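Putative antioxidant defense protein Mlr4105 (Mesorhizobium loti, PDB 3C1L) probably acts in antioxidant defence as an all-helical member of the AhpD-like group, to which a peroxiredoxin activity is generally assigned. Local coordinates at residues Arg70-Val75 with Glu105-Asn110; His82-Leu87 with Glu182-Ala187; Met109-Ala114 with Ala122-Ala127; Ala127-Leu130 with Lys136-Glu139; Lys129-Pro134 with Phe164-Asn169. All blocks are in the same frame, centred on the assembly; numbering follows the deposited sequence.

From the N terminus, helix 67-80 opens contact 1, and helix 84-98 opens contact 2 before contact 1 closes on helix 101-109; these two loops therefore cross. Contact 3 starts where contact 1 ends and closes a short loop onto helix 118-132. That helix serves three contacts in succession: it ends contact 3 and starts both contact 4, which closes quickly on the turn after it, and contact 5, which reaches on to helix 152-175. Contact 2 closes last, near the C terminus, so contacts 3, 4 and 5 nest inside its loop. Residues 82-87 also pack against residues 164-169, tying contact 2 to contact 5.

Contact 1 of 5, residues Arg70-Val75 with Glu105-Asn110; sequences REMIAV and EMLVMN
Val75 and Val108 bring the two backbones nearest, their CA atoms 6.0 Å apart, where helix 67-80 runs past helix 101-109. The short helical axes approach to 9.4 Å and run in broadly the same direction, at 38° to each other. Segment 105-110 supplies the final turn of its helix, which ends as Asn110 leaves helical geometry. No hydrogen bond crosses between the segments, and their touching side chains are all apolar.

Val75 points at the neighbouring helix. Its CG1 stands anti to the backbone N (chi1 177°), beside the carbonyl carbon, and this single methyl does the touching. It rests 3.5 Å from Leu107 C, against the peptide that joins Leu107 to Val108. From there it also meets Leu107 CB at 3.7 Å and Val108 CG2 at 3.8 Å, so that it sits between the base of Leu107 and a methyl of Val108.

One turn earlier, Met72, a selenomethionine, crosses Leu107 at a slant. Leu107 CD2 presses on Met72 CG at 3.3 Å, tighter than ordinary van der Waals contact. Beyond this point the Met72 chain bends at chi3 and carries its CE methyl to Leu124 of helix 118-132, while Leu107 also packs on Val94 of helix 84-98. The contact thus lies in the buried core of the helical bundle. On helix 67-80, Glu71 hydrogen-bonds His90, which lies one turn after Cys86 of the CXXC motif; this pattern of Glu, CXXC and His is as in AhpD-like proteins.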
# COMPACT_ATOMS: atom_id res chain seq x y z
N ARG B 70 17.14 -20.90 -7.12
CA ARG B 70 17.70 -19.65 -6.59
C ARG B 70 17.65 -18.49 -7.60
O ARG B 70 17.26 -17.41 -7.23
CB ARG B 70 19.10 -19.87 -6.03
CG ARG B 70 19.11 -20.76 -4.81
CD ARG B 70 20.50 -21.11 -4.39
NE ARG B 70 20.99 -22.33 -5.02
CZ ARG B 70 22.20 -22.83 -4.87
NH1 ARG B 70 23.14 -22.17 -4.21
NH2 ARG B 70 22.50 -23.99 -5.45
N GLU B 71 18.00 -18.74 -8.88
CA GLU B 71 17.75 -17.75 -9.94
C GLU B 71 16.25 -17.42 -10.08
O GLU B 71 15.90 -16.29 -10.45
CB GLU B 71 18.28 -18.21 -11.29
CG GLU B 71 19.78 -18.36 -11.34
CD GLU B 71 20.55 -17.03 -11.42
OE1 GLU B 71 19.92 -15.95 -11.42
OE2 GLU B 71 21.80 -17.07 -11.47
N MSE B 72 15.36 -18.38 -9.80
CA MSE B 72 13.89 -18.10 -9.82
C MSE B 72 13.48 -17.22 -8.68
O MSE B 72 12.65 -16.31 -8.85
CB MSE B 72 13.03 -19.38 -9.77
CG MSE B 72 12.90 -20.08 -11.12
SE MSE B 72 11.86 -21.77 -11.09
CE MSE B 72 10.51 -21.39 -9.87
N ILE B 73 14.07 -17.43 -7.51
CA ILE B 73 13.79 -16.55 -6.39
C ILE B 73 14.31 -15.17 -6.74
O ILE B 73 13.61 -14.21 -6.52
CB ILE B 73 14.41 -17.05 -5.06
CG1 ILE B 73 13.79 -18.41 -4.62
CG2 ILE B 73 14.23 -16.00 -3.96
CD1 ILE B 73 14.66 -19.08 -3.61
N ALA B 74 15.51 -15.07 -7.31
CA ALA B 74 16.12 -13.77 -7.67
C ALA B 74 15.20 -12.97 -8.56
O ALA B 74 14.91 -11.78 -8.32
CB ALA B 74 17.48 -14.01 -8.36
N VAL B 75 14.71 -13.63 -9.61
CA VAL B 75 13.86 -12.97 -10.58
C VAL B 75 12.43 -12.60 -10.02
O VAL B 75 11.88 -11.56 -10.38
CB VAL B 75 13.73 -13.80 -11.86
CG1 VAL B 75 12.77 -13.12 -12.81
CG2 VAL B 75 15.13 -14.03 -12.54
N GLU B 105 10.69 -15.48 -19.27
CA GLU B 105 9.76 -14.38 -19.44
C GLU B 105 8.64 -14.42 -18.39
O GLU B 105 8.34 -13.40 -17.80
CB GLU B 105 9.22 -14.35 -20.87
CG GLU B 105 10.33 -14.17 -21.94
CD GLU B 105 10.99 -12.78 -21.92
OE1 GLU B 105 10.43 -11.81 -22.51
OE2 GLU B 105 12.07 -12.64 -21.31
N MSE B 106 8.09 -15.59 -18.09
CA MSE B 106 7.05 -15.69 -17.03
C MSE B 106 7.52 -15.28 -15.66
O MSE B 106 6.78 -14.62 -14.91
CB MSE B 106 6.51 -17.11 -16.94
CG MSE B 106 5.74 -17.50 -18.17
SE MSE B 106 5.22 -19.37 -18.24
CE MSE B 106 4.11 -19.28 -19.82
N LEU B 107 8.74 -15.65 -15.29
CA LEU B 107 9.24 -15.26 -13.99
C LEU B 107 9.45 -13.74 -13.90
O LEU B 107 9.19 -13.11 -12.85
CB LEU B 107 10.53 -15.99 -13.69
CG LEU B 107 10.37 -17.37 -13.04
CD1 LEU B 107 9.16 -18.17 -13.53
CD2 LEU B 107 11.63 -18.07 -13.38
N VAL B 108 9.93 -13.14 -14.99
CA VAL B 108 10.12 -11.67 -15.06
C VAL B 108 8.76 -10.96 -14.97
O VAL B 108 8.62 -9.92 -14.32
CB VAL B 108 10.90 -11.23 -16.36
CG1 VAL B 108 10.93 -9.72 -16.51
CG2 VAL B 108 12.34 -11.84 -16.39
N MSE B 109 7.73 -11.55 -15.58
CA MSE B 109 6.43 -10.88 -15.73
C MSE B 109 5.47 -11.23 -14.61
O MSE B 109 4.90 -10.34 -14.00
CB MSE B 109 5.83 -11.24 -17.08
CG MSE B 109 6.62 -10.68 -18.27
SE MSE B 109 6.19 -11.42 -19.98
CE MSE B 109 7.19 -10.23 -21.14
N ASN B 110 5.28 -12.52 -14.35
CA ASN B 110 4.38 -13.01 -13.30
C ASN B 110 4.51 -14.49 -13.26
O ASN B 110 4.01 -15.20 -14.13
CB ASN B 110 2.92 -12.64 -13.57
CG ASN B 110 2.04 -12.76 -12.35
OD1 ASN B 110 2.21 -13.66 -11.52
ND2 ASN B 110 1.07 -11.85 -12.24

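Contact 2 of 5, residues His82-Leu87 with Glu182-Ala187; sequences HCYYCL and EYHAMA
His184 and Tyr84 touch directly where the C-terminal tail meets the start of helix 84-98, and Tyr183, just before, reaches the same helix through water: its OH lies 2.8 Å from water 1, which lies 2.5 Å from Tyr85 OH. The two phenols thus share one solvent molecule, and Tyr85 OH has a second partner in the backbone N of Val37. Tyr183 also begins a type I turn, closed by Met186 N on Tyr183 O.

In His184, CG lies anti to the carbonyl carbon (chi1 -70°), which swings the imidazole to the end of the Tyr84 side chain, the two crossing at about a right angle. NE2 donates to Tyr84 OH over 3.1 Å; the hydroxyl lies in the imidazole plane, at the ring edge, but the N-H...O angle of 132° makes this a weak bond. Further on, Met186 O accepts from Arg95 of helix 84-98, which anchors the chain end to the same helix.

Tyr84 and Tyr85 are the two middle residues of the CXXC motif, Cys83 to Cys86. Cys83 occupies the N-cap, with SG accepting from Cys86 N at 3.5 Å. Cys83 SG and Cys86 SG are 3.6 Å apart, too far for a disulfide in this model. The C-terminal tail therefore meets the tyrosines only lightly through their hydroxyls, by one weak bond and one shared water, and none of these bonds engages the cysteine sulfurs.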
# COMPACT_ATOMS: atom_id res chain seq x y z
N HIS B 82 10.71 -4.24 -9.44
CA HIS B 82 10.93 -3.62 -10.74
C HIS B 82 12.40 -3.27 -10.98
O HIS B 82 12.70 -2.18 -11.42
CB HIS B 82 10.00 -2.41 -10.97
CG HIS B 82 8.54 -2.77 -11.05
ND1 HIS B 82 8.00 -3.50 -12.09
CD2 HIS B 82 7.52 -2.51 -10.20
CE1 HIS B 82 6.70 -3.64 -11.89
NE2 HIS B 82 6.39 -3.05 -10.75
N CYS B 83 13.30 -4.21 -10.70
CA CYS B 83 14.72 -3.99 -10.87
C CYS B 83 15.22 -4.36 -12.27
O CYS B 83 15.35 -5.52 -12.58
CB CYS B 83 15.54 -4.79 -9.86
SG CYS B 83 17.36 -4.41 -10.01
N TYR B 84 15.51 -3.35 -13.08
CA TYR B 84 16.03 -3.55 -14.43
C TYR B 84 17.35 -4.36 -14.52
O TYR B 84 17.51 -5.21 -15.40
CB TYR B 84 16.24 -2.19 -15.07
CG TYR B 84 16.81 -2.26 -16.44
CD1 TYR B 84 16.22 -3.07 -17.41
CD2 TYR B 84 17.94 -1.53 -16.79
CE1 TYR B 84 16.74 -3.15 -18.68
CE2 TYR B 84 18.45 -1.60 -18.06
CZ TYR B 84 17.84 -2.40 -18.99
OH TYR B 84 18.37 -2.46 -20.24
N TYR B 85 18.27 -4.10 -13.60
CA TYR B 85 19.55 -4.77 -13.61
C TYR B 85 19.33 -6.26 -13.45
O TYR B 85 19.80 -7.10 -14.26
CB TYR B 85 20.53 -4.24 -12.51
CG TYR B 85 21.91 -4.85 -12.73
CD1 TYR B 85 22.21 -6.13 -12.25
CD2 TYR B 85 22.85 -4.21 -13.49
CE1 TYR B 85 23.46 -6.72 -12.54
CE2 TYR B 85 24.10 -4.79 -13.76
CZ TYR B 85 24.39 -6.04 -13.29
OH TYR B 85 25.65 -6.58 -13.62
N CYS B 86 18.55 -6.58 -12.43
CA CYS B 86 18.45 -7.92 -11.98
C CYS B 86 17.52 -8.72 -12.81
O CYS B 86 17.78 -9.90 -13.03
CB CYS B 86 18.02 -7.97 -10.53
SG CYS B 86 19.34 -7.39 -9.40
N LEU B 87 16.46 -8.08 -13.32
CA LEU B 87 15.57 -8.78 -14.21
C LEU B 87 16.26 -9.18 -15.53
O LEU B 87 16.04 -10.28 -16.05
CB LEU B 87 14.30 -7.97 -14.46
CG LEU B 87 13.35 -7.88 -13.27
CD1 LEU B 87 12.22 -6.86 -13.49
CD2 LEU B 87 12.76 -9.28 -12.96
N GLU B 182 24.57 -7.40 -23.49
CA GLU B 182 24.66 -8.73 -24.09
C GLU B 182 23.67 -9.73 -23.50
O GLU B 182 23.34 -10.72 -24.15
CB GLU B 182 26.08 -9.31 -23.92
CG GLU B 182 27.14 -8.69 -24.82
CD GLU B 182 27.81 -7.43 -24.27
OE1 GLU B 182 27.43 -6.91 -23.20
OE2 GLU B 182 28.76 -6.97 -24.95
N TYR B 183 23.25 -9.49 -22.27
CA TYR B 183 22.25 -10.32 -21.61
C TYR B 183 20.95 -10.43 -22.41
O TYR B 183 20.34 -11.47 -22.47
CB TYR B 183 21.93 -9.73 -20.24
CG TYR B 183 22.97 -9.96 -19.17
CD1 TYR B 183 23.38 -11.25 -18.85
CD2 TYR B 183 23.44 -8.91 -18.40
CE1 TYR B 183 24.29 -11.48 -17.83
CE2 TYR B 183 24.37 -9.13 -17.39
CZ TYR B 183 24.79 -10.42 -17.11
OH TYR B 183 25.69 -10.66 -16.10
N HIS B 184 20.56 -9.34 -23.05
CA HIS B 184 19.23 -9.21 -23.63
C HIS B 184 18.95 -10.28 -24.67
O HIS B 184 17.85 -10.88 -24.65
CB HIS B 184 19.01 -7.83 -24.25
CG HIS B 184 18.91 -6.74 -23.25
ND1 HIS B 184 18.07 -6.81 -22.16
CD2 HIS B 184 19.55 -5.55 -23.16
CE1 HIS B 184 18.19 -5.71 -21.45
NE2 HIS B 184 19.09 -4.93 -22.03
N ALA B 185 19.92 -10.50 -25.55
CA ALA B 185 19.79 -11.43 -26.68
C ALA B 185 20.11 -12.89 -26.33
O ALA B 185 19.81 -13.77 -27.13
CB ALA B 185 20.67 -10.97 -27.82
N MSE B 186 20.67 -13.15 -25.14
CA MSE B 186 21.07 -14.50 -24.74
C MSE B 186 19.91 -15.42 -24.45
O MSE B 186 18.94 -15.03 -23.80
CB MSE B 186 21.81 -14.48 -23.43
CG MSE B 186 23.23 -14.20 -23.47
SE MSE B 186 23.85 -14.25 -21.61
CE MSE B 186 25.27 -13.01 -22.08
N ALA B 187 20.09 -16.66 -24.89
CA ALA B 187 19.24 -17.78 -24.52
C ALA B 187 17.78 -17.53 -24.87
O ALA B 187 16.89 -17.72 -24.03
CB ALA B 187 19.42 -18.07 -23.04
O HOH W 1 25.52 -9.04 -13.77

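Contact 3 of 5, residues Met109-Ala114 with Ala122-Ala127; sequences MNFRAA and AMLEFA
An Asx turn at Asn110 leads out of helix 101-109 into the 3-10 turn 111-113, from which Phe111 and Arg112 meet Leu124 and Glu125 of helix 118-132. Phe111 CG takes the crowded position between the backbone N and the carbonyl carbon (chi1 77°), and this sends the ring toward the helix. Leu124 lies over one face, with CB 4.1 Å from the ring centroid and 16° off the normal, a CH-pi contact. Its CD1 approaches Phe111 CD1 at 3.7 Å, the two side chains sliding past each other in opposite directions. Arg112 lies over the opposite face, with CG toward the rim and a face of the guanidinium against CE2, so the ring is held between Leu124 and the arginine side chain.

Glu125 comes to the ring edge instead: OE2 lies 4.0 Å from Phe111 CZ, near the ring plane, with the carboxylate turned steeply against the ring. The same OE2 is 4.1 Å from Arg112 NE, beyond salt-bridge distance. Water 2 lies between them, accepting from Arg112 NE at 3.2 Å and giving a long, weak bond to Glu125 OE2.

Asn110 OD1 accepts both the backbone N of Arg112, the Asx-turn bond, and guanidinium NH1, each over 3.1 Å and from opposite faces of its carbonyl plane. Asn110 ND2 bonds His82 O of the second subunit and Ala135 O of the third, so the Asx turn also belongs to an interface. The opposite charges of Arg112 and Glu125 probably still attract without a direct bond, while Asn110 fixes the arginine and Phe111 supplies the main apolar surface.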
# COMPACT_ATOMS: atom_id res chain seq x y z
N MSE B 109 7.73 -11.55 -15.58
CA MSE B 109 6.43 -10.88 -15.73
C MSE B 109 5.47 -11.23 -14.61
O MSE B 109 4.90 -10.34 -14.00
CB MSE B 109 5.83 -11.24 -17.08
CG MSE B 109 6.62 -10.68 -18.27
SE MSE B 109 6.19 -11.42 -19.98
CE MSE B 109 7.19 -10.23 -21.14
N ASN B 110 5.28 -12.52 -14.35
CA ASN B 110 4.38 -13.01 -13.30
C ASN B 110 4.51 -14.49 -13.26
O ASN B 110 4.01 -15.20 -14.13
CB ASN B 110 2.92 -12.64 -13.57
CG ASN B 110 2.04 -12.76 -12.35
OD1 ASN B 110 2.21 -13.66 -11.52
ND2 ASN B 110 1.07 -11.85 -12.24
N PHE B 111 5.23 -14.95 -12.25
CA PHE B 111 5.49 -16.37 -12.05
C PHE B 111 4.25 -17.23 -11.85
O PHE B 111 4.31 -18.44 -12.04
CB PHE B 111 6.43 -16.56 -10.84
CG PHE B 111 5.75 -16.40 -9.51
CD1 PHE B 111 5.03 -17.43 -8.98
CD2 PHE B 111 5.82 -15.20 -8.82
CE1 PHE B 111 4.38 -17.29 -7.78
CE2 PHE B 111 5.18 -15.08 -7.61
CZ PHE B 111 4.46 -16.12 -7.09
N ARG B 112 3.14 -16.61 -11.46
CA ARG B 112 1.88 -17.33 -11.29
C ARG B 112 1.35 -17.89 -12.61
O ARG B 112 0.55 -18.82 -12.59
CB ARG B 112 0.83 -16.42 -10.66
CG ARG B 112 1.21 -16.00 -9.26
CD ARG B 112 0.28 -14.93 -8.73
NE ARG B 112 0.85 -14.38 -7.52
CZ ARG B 112 1.75 -13.39 -7.48
NH1 ARG B 112 2.16 -12.81 -8.59
NH2 ARG B 112 2.22 -13.00 -6.31
N ALA B 113 1.79 -17.32 -13.73
CA ALA B 113 1.47 -17.84 -15.08
C ALA B 113 2.28 -19.10 -15.44
O ALA B 113 1.98 -19.75 -16.40
CB ALA B 113 1.68 -16.74 -16.15
N ALA B 114 3.33 -19.44 -14.70
CA ALA B 114 4.13 -20.63 -15.04
C ALA B 114 3.55 -21.90 -14.39
O ALA B 114 2.96 -21.86 -13.33
CB ALA B 114 5.58 -20.43 -14.68
N ALA B 122 5.43 -22.81 -3.37
CA ALA B 122 5.56 -22.49 -1.96
C ALA B 122 6.76 -21.58 -1.68
O ALA B 122 6.69 -20.67 -0.87
CB ALA B 122 5.62 -23.76 -1.12
N MSE B 123 7.86 -21.87 -2.39
CA MSE B 123 9.10 -21.15 -2.31
C MSE B 123 8.98 -19.68 -2.71
O MSE B 123 9.43 -18.77 -1.99
CB MSE B 123 10.09 -21.88 -3.23
CG MSE B 123 11.43 -21.23 -3.39
SE MSE B 123 12.56 -22.40 -4.44
CE MSE B 123 11.73 -21.99 -6.23
N LEU B 124 8.31 -19.48 -3.83
CA LEU B 124 8.15 -18.21 -4.47
C LEU B 124 7.10 -17.42 -3.71
O LEU B 124 7.26 -16.23 -3.53
CB LEU B 124 7.76 -18.39 -5.96
CG LEU B 124 8.86 -18.87 -6.95
CD1 LEU B 124 8.41 -18.76 -8.43
CD2 LEU B 124 10.16 -18.15 -6.77
N GLU B 125 6.06 -18.08 -3.23
CA GLU B 125 5.08 -17.35 -2.42
C GLU B 125 5.71 -16.86 -1.10
O GLU B 125 5.42 -15.74 -0.66
CB GLU B 125 3.82 -18.18 -2.16
CG GLU B 125 2.96 -18.46 -3.44
CD GLU B 125 2.18 -17.26 -3.96
OE1 GLU B 125 2.36 -16.12 -3.44
OE2 GLU B 125 1.37 -17.45 -4.92
N PHE B 126 6.58 -17.67 -0.48
CA PHE B 126 7.31 -17.17 0.69
C PHE B 126 8.18 -15.92 0.34
O PHE B 126 8.14 -14.88 1.03
CB PHE B 126 8.14 -18.26 1.28
CG PHE B 126 8.83 -17.88 2.54
CD1 PHE B 126 8.13 -17.85 3.75
CD2 PHE B 126 10.19 -17.60 2.55
CE1 PHE B 126 8.75 -17.51 4.94
CE2 PHE B 126 10.85 -17.23 3.74
CZ PHE B 126 10.12 -17.20 4.95
N ALA B 127 8.95 -16.03 -0.73
CA ALA B 127 9.78 -14.90 -1.24
C ALA B 127 8.97 -13.62 -1.50
O ALA B 127 9.44 -12.52 -1.19
CB ALA B 127 10.52 -15.33 -2.50
O HOH W 2 -1.38 -15.38 -5.40

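Contact 4 of 5, residues Ala127-Leu130 with Lys136-Glu139; sequences AVKL and KIVE
Lys129 and Lys136 make the polar part of this contact. The Lys129 chain is fully extended, with CG anti to the backbone N (chi1 -167°), and its length carries the ammonium across to the backbone of the other segment. NZ donates to Lys136 O over 3.1 Å, from well above the carbonyl plane, 51° out of it. Water 3 runs alongside the bond, accepting from Lys129 NZ at 2.9 Å and donating to Lys136 O at 2.7 Å, so the carbonyl oxygen is gripped twice. The ammonium has a stronger partner in Asp141, with which it forms a salt bridge, and Asp141 OD2 also accepts from Val138 N.

These bonds fasten the connection between helix 118-132 and helix 139-147, where the chain leaves the first helix and folds back on its last turns before entering the second.

Apolar contacts fill the other side. Ile137 slides past the Lys129 stem in the opposite direction, with Ile137 CD1 3.8 Å from Lys129 CG. On its far flank Ile137 CG1 meets Leu130 CD1 at 3.9 Å. Nearer the ammonium, Lys129 CE lies 4.0 Å from Lys136 CB, while the rest of the Lys136 chain leads away to a salt bridge with Glu132 of the fifth subunit. Ile137 and Leu130 also pack on Ala173 and Ala174, respectively, of the fourth subunit.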
# COMPACT_ATOMS: atom_id res chain seq x y z
N ALA B 127 8.95 -16.03 -0.73
CA ALA B 127 9.78 -14.90 -1.24
C ALA B 127 8.97 -13.62 -1.50
O ALA B 127 9.44 -12.52 -1.19
CB ALA B 127 10.52 -15.33 -2.50
N VAL B 128 7.78 -13.74 -2.09
CA VAL B 128 6.86 -12.61 -2.29
C VAL B 128 6.48 -11.96 -0.98
O VAL B 128 6.62 -10.75 -0.83
CB VAL B 128 5.53 -13.01 -3.00
CG1 VAL B 128 4.54 -11.88 -2.91
CG2 VAL B 128 5.77 -13.37 -4.46
N LYS B 129 6.06 -12.76 -0.00
CA LYS B 129 5.72 -12.23 1.34
C LYS B 129 6.92 -11.61 2.07
O LYS B 129 6.83 -10.56 2.64
CB LYS B 129 5.07 -13.31 2.25
CG LYS B 129 4.46 -12.68 3.49
CD LYS B 129 3.62 -13.58 4.29
CE LYS B 129 3.09 -12.84 5.49
NZ LYS B 129 2.37 -13.80 6.40
N LEU B 130 8.06 -12.26 2.03
CA LEU B 130 9.29 -11.67 2.60
C LEU B 130 9.69 -10.35 1.87
O LEU B 130 10.31 -9.50 2.46
CB LEU B 130 10.46 -12.66 2.55
CG LEU B 130 11.68 -12.30 3.41
CD1 LEU B 130 11.24 -12.32 4.89
CD2 LEU B 130 12.75 -13.26 3.16
N LYS B 136 5.29 -9.16 8.74
CA LYS B 136 4.18 -10.07 8.94
C LYS B 136 4.50 -11.55 8.84
O LYS B 136 3.59 -12.38 8.82
CB LYS B 136 3.07 -9.67 7.95
CG LYS B 136 2.55 -8.25 8.32
CD LYS B 136 1.25 -7.91 7.68
CE LYS B 136 0.67 -6.62 8.28
NZ LYS B 136 -0.68 -6.45 7.79
N ILE B 137 5.80 -11.90 8.76
CA ILE B 137 6.21 -13.30 8.66
C ILE B 137 5.99 -13.91 10.01
O ILE B 137 6.36 -13.30 11.03
CB ILE B 137 7.71 -13.47 8.21
CG1 ILE B 137 7.91 -12.87 6.80
CG2 ILE B 137 8.15 -14.96 8.29
CD1 ILE B 137 7.37 -13.75 5.63
N VAL B 138 5.35 -15.08 10.00
CA VAL B 138 5.02 -15.82 11.21
C VAL B 138 5.36 -17.30 11.02
O VAL B 138 5.72 -17.72 9.93
CB VAL B 138 3.52 -15.60 11.62
CG1 VAL B 138 3.32 -14.19 12.04
CG2 VAL B 138 2.56 -15.92 10.47
N GLU B 139 5.31 -18.05 12.11
CA GLU B 139 5.62 -19.49 12.10
C GLU B 139 4.78 -20.28 11.08
O GLU B 139 5.27 -21.26 10.52
CB GLU B 139 5.42 -20.09 13.49
CG GLU B 139 5.74 -21.60 13.60
CD GLU B 139 7.14 -21.96 13.19
OE1 GLU B 139 8.08 -21.14 13.40
OE2 GLU B 139 7.31 -23.07 12.64
O HOH W 3 0.91 -12.73 8.67

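Contact 5 of 5, residues Lys129-Pro134 with Phe164-Asn169; sequences KLTEEP and FFNMSN
Thr131 holds OG1 anti to its carbonyl carbon (chi1 -62°), and Asn166 places CG in the corresponding position (chi1 -82°); together these torsions turn the ND2 end of the amide to the hydroxyl between helices 118-132 and 152-175. The backbones are nearest at the same pair, with CA atoms 6.8 Å apart. Asn166 ND2 donates to Thr131 OG1 over 3.2 Å, along a nearly straight N-H...O line of 178°, and the hydroxyl lies in the amide plane. At the other side of the amide, Asn166 OD1 stands 3.5 Å from Thr131 CG2, so the methyl packs beside the oxygen as the hydroxyl meets the nitrogen.

Both groups have further partners. Thr131 OG1 bonds Ala127 O one turn back in its own helix, and Asn166 ND2 likewise bonds Ala162 O. Asn166 OD1 accepts from Asn81 ND2, just beyond helix 67-80. Arg170 of the fourth subunit binds Thr131 O.

Buried between helices, the threonine hydroxyl can donate to Ala127 O while accepting from the asparagine. The amide is thereby fixed in rotation by both its nitrogen and its oxygen, and the pair's polar atoms are satisfied by their mutual bond, by the backbone oxygens of Ala127 and Ala162, and by the Asn81 side chain.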
# COMPACT_ATOMS: atom_id res chain seq x y z
N LYS B 129 6.06 -12.76 -0.00
CA LYS B 129 5.72 -12.23 1.34
C LYS B 129 6.92 -11.61 2.07
O LYS B 129 6.83 -10.56 2.64
CB LYS B 129 5.07 -13.31 2.25
CG LYS B 129 4.46 -12.68 3.49
CD LYS B 129 3.62 -13.58 4.29
CE LYS B 129 3.09 -12.84 5.49
NZ LYS B 129 2.37 -13.80 6.40
N LEU B 130 8.06 -12.26 2.03
CA LEU B 130 9.29 -11.67 2.60
C LEU B 130 9.69 -10.35 1.87
O LEU B 130 10.31 -9.50 2.46
CB LEU B 130 10.46 -12.66 2.55
CG LEU B 130 11.68 -12.30 3.41
CD1 LEU B 130 11.24 -12.32 4.89
CD2 LEU B 130 12.75 -13.26 3.16
N THR B 131 9.34 -10.22 0.60
CA THR B 131 9.67 -8.99 -0.20
C THR B 131 8.70 -7.85 0.08
O THR B 131 9.11 -6.67 0.22
CB THR B 131 9.73 -9.29 -1.71
OG1 THR B 131 10.76 -10.26 -1.95
CG2 THR B 131 10.01 -8.04 -2.55
N GLU B 132 7.43 -8.17 0.18
CA GLU B 132 6.37 -7.15 0.36
C GLU B 132 6.05 -6.78 1.80
O GLU B 132 5.65 -5.65 2.08
CB GLU B 132 5.08 -7.59 -0.31
CG GLU B 132 5.18 -7.84 -1.82
CD GLU B 132 3.88 -8.38 -2.43
OE1 GLU B 132 2.94 -8.85 -1.71
OE2 GLU B 132 3.84 -8.36 -3.67
N GLU B 133 6.15 -7.71 2.71
CA GLU B 133 5.70 -7.42 4.07
C GLU B 133 6.49 -8.27 5.04
O GLU B 133 5.99 -9.23 5.63
CB GLU B 133 4.17 -7.59 4.23
CG GLU B 133 3.62 -8.76 3.49
CD GLU B 133 2.06 -8.82 3.43
OE1 GLU B 133 1.36 -7.87 3.88
OE2 GLU B 133 1.54 -9.87 2.94
N PRO B 134 7.77 -7.94 5.16
CA PRO B 134 8.59 -8.70 6.07
C PRO B 134 8.15 -8.60 7.55
O PRO B 134 8.42 -9.51 8.31
CB PRO B 134 9.98 -8.11 5.83
CG PRO B 134 9.73 -6.71 5.30
CD PRO B 134 8.52 -6.90 4.44
N PHE B 164 18.86 -11.26 -0.08
CA PHE B 164 20.00 -10.74 -0.85
C PHE B 164 19.57 -9.94 -2.03
O PHE B 164 20.17 -8.93 -2.32
CB PHE B 164 20.85 -11.92 -1.36
CG PHE B 164 22.06 -11.51 -2.09
CD1 PHE B 164 23.21 -11.15 -1.42
CD2 PHE B 164 22.07 -11.51 -3.48
CE1 PHE B 164 24.37 -10.78 -2.15
CE2 PHE B 164 23.22 -11.14 -4.19
CZ PHE B 164 24.35 -10.78 -3.54
N PHE B 165 18.51 -10.39 -2.68
CA PHE B 165 17.95 -9.65 -3.82
C PHE B 165 17.18 -8.40 -3.51
O PHE B 165 17.21 -7.44 -4.29
CB PHE B 165 17.24 -10.61 -4.79
CG PHE B 165 18.26 -11.35 -5.64
CD1 PHE B 165 18.82 -10.72 -6.72
CD2 PHE B 165 18.80 -12.51 -5.23
CE1 PHE B 165 19.81 -11.31 -7.46
CE2 PHE B 165 19.78 -13.13 -5.94
CZ PHE B 165 20.30 -12.52 -7.07
N ASN B 166 16.54 -8.38 -2.36
CA ASN B 166 16.05 -7.15 -1.82
C ASN B 166 17.14 -6.11 -1.56
O ASN B 166 16.91 -4.93 -1.70
CB ASN B 166 15.25 -7.44 -0.57
CG ASN B 166 13.84 -7.87 -0.93
OD1 ASN B 166 13.03 -7.01 -1.22
ND2 ASN B 166 13.58 -9.19 -1.01
N MSE B 167 18.34 -6.56 -1.19
CA MSE B 167 19.46 -5.67 -1.07
C MSE B 167 19.99 -5.24 -2.44
O MSE B 167 20.25 -4.08 -2.64
CB MSE B 167 20.62 -6.29 -0.24
CG MSE B 167 21.97 -5.63 -0.49
SE MSE B 167 23.35 -6.35 0.63
CE MSE B 167 24.48 -4.75 0.48
N SER B 168 20.20 -6.22 -3.31
CA SER B 168 20.78 -6.06 -4.64
C SER B 168 19.94 -5.12 -5.49
O SER B 168 20.50 -4.27 -6.23
CB SER B 168 20.81 -7.42 -5.39
OG SER B 168 21.70 -8.36 -4.82
N ASN B 169 18.63 -5.34 -5.47
CA ASN B 169 17.67 -4.50 -6.20
C ASN B 169 17.78 -3.04 -5.76
O ASN B 169 17.57 -2.14 -6.52
CB ASN B 169 16.20 -4.92 -5.93
CG ASN B 169 15.81 -6.29 -6.55
OD1 ASN B 169 14.75 -6.79 -6.25
ND2 ASN B 169 16.65 -6.86 -7.40